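Local coordinates for protein RavA (Legionella pneumophila str. Paris, PDB 6WO6) that is a Legionella pneumophila effector of undefined biochemical activity, mainly helical and without strands, and probably acting inside the infected host cell, at residues A[239-242]-A[243-247]. The protein carries 2 engineered substitutions. Numbering follows the deposited sequence.
Sequences GFCA and EDSEL
Ser245 folds back onto Ala242 in a local turn contact that links helix 230-240 to helix 246-265 at the protein surface. Ala242 to Ser245 forms a type I beta turn, with Glu243 and Asp244 filling its two corner positions. The closing bond runs from Ser245 N to Ala242 O at 3.0 Å, and its N-H points well at the oxygen (159°) although the donor stands above the carbonyl plane. A second bond reaches the same oxygen: Ser245 OG donates to Ala242 O at 2.7 Å, this time within that plane. Ser245 chi1 of 67° sets OG between its own N and carbonyl carbon, which brings the hydroxyl to the Ala242 carbonyl oxygen. OG also lies 3.5 Å from Cys241 CB. Farther along the two ends, Cys241 SG meets Leu247 CD2 at 4.1 Å, a light apolar touch between the residue that first leaves the helical backbone and the second residue of the next helix. Phe240, at the end of the earlier helix, is buried, stacking its ring on Phe207 and packing against helix 197-202. Two donors from one residue thus satisfy a single carbonyl, tying the N-cap residue of helix 246-265 to the start of the turn.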
ATOM      1  N   GLY A 239      -0.223 -14.399  -7.664  1.00 51.35           N
ATOM      2  CA  GLY A 239      -0.219 -14.477  -6.221  1.00 52.53           C
ATOM      3  C   GLY A 239      -0.770 -13.241  -5.540  1.00 53.21           C
ATOM      4  O   GLY A 239      -1.544 -13.358  -4.585  1.00 53.22           O
ATOM      5  N   PHE A 240      -0.378 -12.047  -5.992  1.00 53.85           N
ATOM      6  CA  PHE A 240      -0.886 -10.827  -5.366  1.00 53.98           C
ATOM      7  C   PHE A 240      -1.856 -10.042  -6.250  1.00 57.63           C
ATOM      8  O   PHE A 240      -2.243  -8.928  -5.881  1.00 56.07           O
ATOM      9  CB  PHE A 240       0.269  -9.926  -4.899  1.00 49.93           C
ATOM     10  CG  PHE A 240       1.083  -9.323  -6.011  1.00 47.42           C
ATOM     11  CD1 PHE A 240       0.689  -8.142  -6.620  1.00 45.83           C
ATOM     12  CD2 PHE A 240       2.266  -9.916  -6.419  1.00 47.03           C
ATOM     13  CE1 PHE A 240       1.440  -7.583  -7.637  1.00 44.74           C
ATOM     14  CE2 PHE A 240       3.024  -9.358  -7.434  1.00 46.16           C
ATOM     15  CZ  PHE A 240       2.611  -8.187  -8.040  1.00 44.98           C
ATOM     16  N   CYS A 241      -2.266 -10.587  -7.393  1.00 63.09           N
ATOM     17  CA  CYS A 241      -3.279  -9.954  -8.227  1.00 67.14           C
ATOM     18  C   CYS A 241      -4.392 -10.948  -8.527  1.00 72.01           C
ATOM     19  O   CYS A 241      -4.222 -12.163  -8.399  1.00 74.99           O
ATOM     20  CB  CYS A 241      -2.703  -9.429  -9.551  1.00 65.03           C
ATOM     21  SG  CYS A 241      -1.693  -7.950  -9.411  1.00 62.01           S
ATOM     22  N   ALA A 242      -5.539 -10.411  -8.932  1.00 72.62           N
ATOM     23  CA  ALA A 242      -6.629 -11.254  -9.402  1.00 73.23           C
ATOM     24  C   ALA A 242      -6.239 -11.936 -10.708  1.00 75.98           C
ATOM     25  O   ALA A 242      -5.524 -11.366 -11.537  1.00 73.70           O
ATOM     26  CB  ALA A 242      -7.898 -10.425  -9.598  1.00 72.18           C
ATOM     27  N   GLU A 243      -6.707 -13.172 -10.884  1.00 81.55           N
ATOM     28  CA  GLU A 243      -6.403 -13.911 -12.104  1.00 86.22           C
ATOM     29  C   GLU A 243      -7.003 -13.248 -13.336  1.00 87.56           C
ATOM     30  O   GLU A 243      -6.491 -13.440 -14.445  1.00 87.64           O
ATOM     31  CB  GLU A 243      -6.898 -15.354 -11.970  1.00 91.98           C
ATOM     32  CG  GLU A 243      -6.465 -16.281 -13.094  1.00 96.78           C
ATOM     33  CD  GLU A 243      -6.791 -17.732 -12.802  1.00101.85           C
ATOM     34  OE1 GLU A 243      -6.066 -18.620 -13.300  1.00102.94           O
ATOM     35  OE2 GLU A 243      -7.769 -17.983 -12.066  1.00104.34           O
ATOM     36  N   ASP A 244      -8.067 -12.465 -13.168  1.00 88.04           N
ATOM     37  CA  ASP A 244      -8.669 -11.707 -14.255  1.00 88.44           C
ATOM     38  C   ASP A 244      -8.251 -10.242 -14.246  1.00 81.29           C
ATOM     39  O   ASP A 244      -8.848  -9.435 -14.964  1.00 81.80           O
ATOM     40  CB  ASP A 244     -10.194 -11.820 -14.197  1.00 97.38           C
ATOM     41  CG  ASP A 244     -10.769 -11.324 -12.884  1.00104.60           C
ATOM     42  OD1 ASP A 244     -10.804 -10.093 -12.670  1.00106.63           O
ATOM     43  OD2 ASP A 244     -11.187 -12.168 -12.064  1.00108.21           O
ATOM     44  N   SER A 245      -7.253  -9.880 -13.444  1.00 74.69           N
ATOM     45  CA  SER A 245      -6.758  -8.514 -13.443  1.00 69.59           C
ATOM     46  C   SER A 245      -6.097  -8.192 -14.777  1.00 65.82           C
ATOM     47  O   SER A 245      -5.663  -9.079 -15.516  1.00 66.27           O
ATOM     48  CB  SER A 245      -5.757  -8.300 -12.310  1.00 68.69           C
ATOM     49  OG  SER A 245      -4.576  -9.051 -12.533  1.00 67.53           O
ATOM     50  N   GLU A 246      -6.026  -6.895 -15.081  1.00 66.98           N
ATOM     51  CA  GLU A 246      -5.396  -6.470 -16.327  1.00 63.70           C
ATOM     52  C   GLU A 246      -3.946  -6.931 -16.398  1.00 59.20           C
ATOM     53  O   GLU A 246      -3.500  -7.434 -17.437  1.00 57.91           O
ATOM     54  CB  GLU A 246      -5.482  -4.949 -16.473  1.00 67.44           C
ATOM     55  CG  GLU A 246      -6.869  -4.415 -16.802  1.00 73.43           C
ATOM     56  CD  GLU A 246      -7.322  -4.775 -18.203  1.00 77.82           C
ATOM     57  OE1 GLU A 246      -7.702  -5.945 -18.432  1.00 79.45           O
ATOM     58  OE2 GLU A 246      -7.294  -3.886 -19.080  1.00 79.87           O
ATOM     59  N   LEU A 247      -3.204  -6.790 -15.297  1.00 56.91           N
ATOM     60  CA  LEU A 247      -1.773  -7.080 -15.323  1.00 50.81           C
ATOM     61  C   LEU A 247      -1.497  -8.522 -15.733  1.00 49.34           C
ATOM     62  O   LEU A 247      -0.635  -8.774 -16.582  1.00 50.97           O
ATOM     63  CB  LEU A 247      -1.153  -6.785 -13.958  1.00 49.00           C
ATOM     64  CG  LEU A 247       0.358  -7.006 -13.882  1.00 47.36           C
ATOM     65  CD1 LEU A 247       1.090  -6.007 -14.759  1.00 45.53           C
ATOM     66  CD2 LEU A 247       0.852  -6.924 -12.445  1.00 49.90           C
TER